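Local atomic coordinates of 4-hydroxybutyrate coenzyme A transferase (Shewanella oneidensis, PDB entry 2OAS), a protein that binds coenzyme A and probably transfers it between carboxylic acids, with 4-hydroxybutyrate a likely acceptor. Residues Q117-D122 with M126-I131; M154-T157 with G161-H164. One frame throughout, in Å; residues are numbered along the deposited sequence.

How the contacts relate
Contact 1 and contact 2 are interleaved in the N-terminal part of the chain, their centres about 3 Å apart. Both segments of contact 1 precede those of contact 2 along the chain. Contact 1 starts at the end of strand 113-118 of the large parallel sheet, and contact 2 starts in the loop after strand 145-150, its neighbour there. Their second segments, 126-131 and 161-164, meet in a small antiparallel sheet of strands 126-128 and 162-164. A probable hydrogen bond runs from Leu129 N to Gly161 O, 2.7 Å. Another probable one joins Gly130 O and Thr157 OG1. Two neighbouring strand ends are thus tied together, away from the coenzyme A site.

Contact 1 (Q117-D122 with M126-I131); sequences QVSPPD and MCSLGI
Asp122 and Met126 close this turn of the chain with two polar bonds. Met126 N gives a nearly straight hydrogen bond to Asp122 OD1, 2.8 Å with 167° at the hydrogen. It comes from above the carboxylate plane, 55° out of it. The first torsion of Asp122 (chi1 55°) sets CG between its own N and carbonyl carbon, and the acid folds back over the start of the second segment. In return Asp122 N binds Met126 O at 3.0 Å. Met126 O also takes a CA-H...O contact from Pro121 CA, 3.3 Å. Replacing Asp122 by an alanine would probably leave Met126 N without this acceptor and Arg156 without its salt-bridge partner at OD2.

A second pair of bonds lies further along. Ser119 N donates to Ser128 O at 3.1 Å, in the carbonyl plane and on a lone pair. Ser119 OG takes a weak bond from Ser128 N, so one serine grips the backbone of the other at both its N and O.

Apolar contacts fill the middle. Cys127 sits between Val118 and Pro121. Its CB meets Val118 CG2 at 3.6 Å, while SG lies 3.7 Å from Pro121 CB. Beyond it, Leu129 CD2 touches Val118 CG1 at 3.9 Å, and Leu129 also packs on helix 136-142. The ring of Pro121 rests on Ile150 of strand 145-150.

The two segments run roughly antiparallel, so the chain reverses direction after strand 113-118 of the parallel sheet. Strand 126-128 then pairs with strand 162-164. This is a reversal at a strand end of the Rossmann-like alpha/beta fold of the acetyl-CoA hydrolase/transferase N-terminal domain.

Contact 2 (M154-T157 with G161-H164); sequences MPRT and GFIH
Phe162 is the residue that reaches Arg156 and Thr157 across this contact. Just before it, a beta carbon on Gly161 would come close to Thr157 OG1, which is bonded to Gly130 O.

At Phe162 the ring swings toward the loop, with CG anti to the carbonyl carbon (chi1 -71°). The aliphatic part of Arg156 meets the ring at its edge: CG lies 3.9 Å from Phe162 CE1. The extended arginine then carries its guanidinium past the ring, and Phe162 CE1 comes over one guanidinium face, offset toward the rim. The two planes are 63° apart, so this is no flat stack. Arg156 is the centre of an inverse gamma turn, marked by a weak bond from Thr157 N to Pro155 O at 3.1 Å. The turn belongs to the loop between strands 145-150 and 158-159. Phe162 CZ also lies 3.4 Å from Thr157 O, obliquely. The far end of Arg156 pairs with Asp122.

From Phe162 to His164 the segment is a strand. Ile163 bonds through its backbone to Cys127 of strand 126-128.

Contact 1 (Q117-D122 with M126-I131)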
loop_
_atom_site.group_PDB
_atom_site.type_symbol
_atom_site.label_atom_id
_atom_site.label_comp_id
_atom_site.label_asym_id
_atom_site.label_seq_id
_atom_site.Cartn_x
_atom_site.Cartn_y
_atom_site.Cartn_z
ATOM N N GLN A 117 -16.665 -16.964 20.925
ATOM C CA GLN A 117 -16.516 -18.327 21.411
ATOM C C GLN A 117 -15.205 -18.408 22.194
ATOM O O GLN A 117 -14.133 -18.158 21.630
ATOM C CB GLN A 117 -16.450 -19.298 20.246
ATOM C CG GLN A 117 -16.478 -20.741 20.696
ATOM C CD GLN A 117 -16.508 -21.710 19.554
ATOM O OE1 GLN A 117 -16.675 -22.907 19.749
ATOM N NE2 GLN A 117 -16.349 -21.196 18.340
ATOM N N VAL A 118 -15.276 -18.764 23.476
ATOM C CA VAL A 118 -14.065 -18.858 24.303
ATOM C C VAL A 118 -13.885 -20.167 25.049
ATOM O O VAL A 118 -14.804 -20.983 25.161
ATOM C CB VAL A 118 -14.001 -17.749 25.373
ATOM C CG1 VAL A 118 -14.034 -16.364 24.737
ATOM C CG2 VAL A 118 -15.153 -17.919 26.352
ATOM N N SER A 119 -12.685 -20.361 25.579
ATOM C CA SER A 119 -12.401 -21.557 26.357
ATOM C C SER A 119 -12.987 -21.292 27.727
ATOM O O SER A 119 -13.177 -20.147 28.112
ATOM C CB SER A 119 -10.904 -21.795 26.462
ATOM O OG SER A 119 -10.254 -20.617 26.879
ATOM N N PRO A 120 -13.311 -22.349 28.469
ATOM C CA PRO A 120 -13.881 -22.147 29.796
ATOM C C PRO A 120 -12.982 -21.312 30.697
ATOM O O PRO A 120 -11.762 -21.317 30.566
ATOM C CB PRO A 120 -14.073 -23.572 30.305
ATOM C CG PRO A 120 -12.970 -24.313 29.635
ATOM C CD PRO A 120 -13.039 -23.777 28.232
ATOM N N PRO A 121 -13.584 -20.562 31.614
ATOM C CA PRO A 121 -12.808 -19.729 32.532
ATOM C C PRO A 121 -11.931 -20.567 33.451
ATOM O O PRO A 121 -12.299 -21.685 33.815
ATOM C CB PRO A 121 -13.893 -18.990 33.305
ATOM C CG PRO A 121 -15.011 -20.008 33.345
ATOM C CD PRO A 121 -15.026 -20.461 31.903
ATOM N N ASP A 122 -10.771 -20.031 33.815
ATOM C CA ASP A 122 -9.849 -20.729 34.729
ATOM C C ASP A 122 -10.056 -20.274 36.157
ATOM O O ASP A 122 -10.958 -19.483 36.443
ATOM C CB ASP A 122 -8.394 -20.481 34.340
ATOM C CG ASP A 122 -8.046 -19.005 34.265
ATOM O OD1 ASP A 122 -8.668 -18.200 34.991
ATOM O OD2 ASP A 122 -7.138 -18.648 33.486
HETATM N N MSE A 126 -10.454 -16.379 33.825
HETATM C CA MSE A 126 -9.973 -15.925 32.533
HETATM C C MSE A 126 -10.295 -16.918 31.419
HETATM O O MSE A 126 -10.109 -18.124 31.570
HETATM C CB MSE A 126 -8.462 -15.675 32.579
HETATM C CG MSE A 126 -8.021 -14.448 33.399
HETATM SE SE MSE A 126 -8.340 -12.708 32.547
HETATM C CE MSE A 126 -8.101 -13.210 30.710
ATOM N N CYS A 127 -10.801 -16.386 30.307
ATOM C CA CYS A 127 -11.161 -17.180 29.144
ATOM C C CYS A 127 -10.254 -16.788 27.987
ATOM O O CYS A 127 -9.545 -15.790 28.053
ATOM C CB CYS A 127 -12.611 -16.930 28.720
ATOM S SG CYS A 127 -13.852 -17.331 29.959
ATOM N N SER A 128 -10.303 -17.568 26.918
ATOM C CA SER A 128 -9.465 -17.296 25.775
ATOM C C SER A 128 -10.271 -17.234 24.479
ATOM O O SER A 128 -11.218 -17.996 24.283
ATOM C CB SER A 128 -8.382 -18.381 25.670
ATOM O OG SER A 128 -7.572 -18.189 24.525
ATOM N N LEU A 129 -9.891 -16.308 23.606
ATOM C CA LEU A 129 -10.528 -16.156 22.312
ATOM C C LEU A 129 -10.082 -17.305 21.437
ATOM O O LEU A 129 -10.512 -17.428 20.295
ATOM C CB LEU A 129 -10.107 -14.845 21.671
ATOM C CG LEU A 129 -10.607 -13.618 22.417
ATOM C CD1 LEU A 129 -10.217 -12.362 21.659
ATOM C CD2 LEU A 129 -12.107 -13.700 22.569
ATOM N N GLY A 130 -9.191 -18.134 21.971
ATOM C CA GLY A 130 -8.718 -19.302 21.248
ATOM C C GLY A 130 -8.009 -19.146 19.912
ATOM O O GLY A 130 -7.089 -18.334 19.770
ATOM N N ILE A 131 -8.457 -19.921 18.922
ATOM C CA ILE A 131 -7.816 -19.908 17.610
ATOM C C ILE A 131 -8.019 -18.655 16.767
ATOM O O ILE A 131 -7.454 -18.544 15.671
ATOM C CB ILE A 131 -8.212 -21.131 16.775
ATOM C CG1 ILE A 131 -9.718 -21.128 16.514
ATOM C CG2 ILE A 131 -7.774 -22.379 17.484
ATOM C CD1 ILE A 131 -10.184 -22.271 15.638
#

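Contact 2 (M154-T157 with G161-H164)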
loop_
_atom_site.group_PDB
_atom_site.type_symbol
_atom_site.label_atom_id
_atom_site.label_comp_id
_atom_site.label_asym_id
_atom_site.label_seq_id
_atom_site.Cartn_x
_atom_site.Cartn_y
_atom_site.Cartn_z
HETATM N N MSE A 154 -12.521 -25.243 22.718
HETATM C CA MSE A 154 -11.698 -24.118 22.313
HETATM C C MSE A 154 -10.376 -24.166 23.064
HETATM O O MSE A 154 -10.345 -24.152 24.299
HETATM C CB MSE A 154 -12.407 -22.790 22.602
HETATM C CG MSE A 154 -11.698 -21.566 22.031
HETATM SE SE MSE A 154 -11.459 -21.627 20.099
HETATM C CE MSE A 154 -13.020 -20.658 19.492
ATOM N N PRO A 155 -9.259 -24.261 22.328
ATOM C CA PRO A 155 -7.959 -24.301 22.993
ATOM C C PRO A 155 -7.632 -22.963 23.676
ATOM O O PRO A 155 -8.052 -21.901 23.214
ATOM C CB PRO A 155 -7.002 -24.659 21.850
ATOM C CG PRO A 155 -7.699 -24.164 20.618
ATOM C CD PRO A 155 -9.132 -24.492 20.877
ATOM N N ARG A 156 -6.904 -23.035 24.789
ATOM C CA ARG A 156 -6.496 -21.864 25.577
ATOM C C ARG A 156 -5.205 -21.306 24.999
ATOM O O ARG A 156 -4.128 -21.519 25.556
ATOM C CB ARG A 156 -6.265 -22.298 27.022
ATOM C CG ARG A 156 -5.905 -21.199 28.009
ATOM C CD ARG A 156 -5.898 -21.795 29.402
ATOM N NE ARG A 156 -5.827 -20.810 30.466
ATOM C CZ ARG A 156 -4.707 -20.461 31.095
ATOM N NH1 ARG A 156 -3.551 -21.020 30.749
ATOM N NH2 ARG A 156 -4.758 -19.566 32.082
ATOM N N THR A 157 -5.317 -20.583 23.890
ATOM C CA THR A 157 -4.161 -20.016 23.208
ATOM C C THR A 157 -3.412 -18.952 23.999
ATOM O O THR A 157 -4.010 -18.217 24.784
ATOM C CB THR A 157 -4.559 -19.389 21.836
ATOM O OG1 THR A 157 -5.495 -18.322 22.042
ATOM C CG2 THR A 157 -5.190 -20.441 20.927
ATOM N N GLY A 161 -5.316 -13.234 23.484
ATOM C CA GLY A 161 -6.685 -13.713 23.466
ATOM C C GLY A 161 -7.389 -13.846 24.804
ATOM O O GLY A 161 -8.530 -14.301 24.846
ATOM N N PHE A 162 -6.747 -13.454 25.897
ATOM C CA PHE A 162 -7.363 -13.570 27.217
ATOM C C PHE A 162 -8.353 -12.460 27.567
ATOM O O PHE A 162 -8.126 -11.292 27.269
ATOM C CB PHE A 162 -6.262 -13.649 28.284
ATOM C CG PHE A 162 -5.521 -14.941 28.263
ATOM C CD1 PHE A 162 -6.142 -16.113 28.687
ATOM C CD2 PHE A 162 -4.240 -15.010 27.742
ATOM C CE1 PHE A 162 -5.500 -17.337 28.577
ATOM C CE2 PHE A 162 -3.585 -16.233 27.627
ATOM C CZ PHE A 162 -4.216 -17.399 28.050
ATOM N N ILE A 163 -9.453 -12.843 28.213
ATOM C CA ILE A 163 -10.508 -11.909 28.607
ATOM C C ILE A 163 -11.243 -12.477 29.827
ATOM O O ILE A 163 -11.445 -13.692 29.948
ATOM C CB ILE A 163 -11.497 -11.669 27.405
ATOM C CG1 ILE A 163 -12.730 -10.865 27.847
ATOM C CG2 ILE A 163 -11.964 -13.000 26.847
ATOM C CD1 ILE A 163 -12.438 -9.486 28.365
ATOM N N HIS A 164 -11.638 -11.596 30.737
ATOM C CA HIS A 164 -12.306 -12.033 31.959
ATOM C C HIS A 164 -13.799 -12.233 31.764
ATOM O O HIS A 164 -14.447 -11.448 31.092
ATOM C CB HIS A 164 -12.037 -11.032 33.086
ATOM C CG HIS A 164 -12.264 -11.603 34.451
ATOM N ND1 HIS A 164 -13.500 -11.616 35.058
ATOM C CD2 HIS A 164 -11.424 -12.233 35.297
ATOM C CE1 HIS A 164 -13.410 -12.228 36.221
ATOM N NE2 HIS A 164 -12.161 -12.612 36.390
#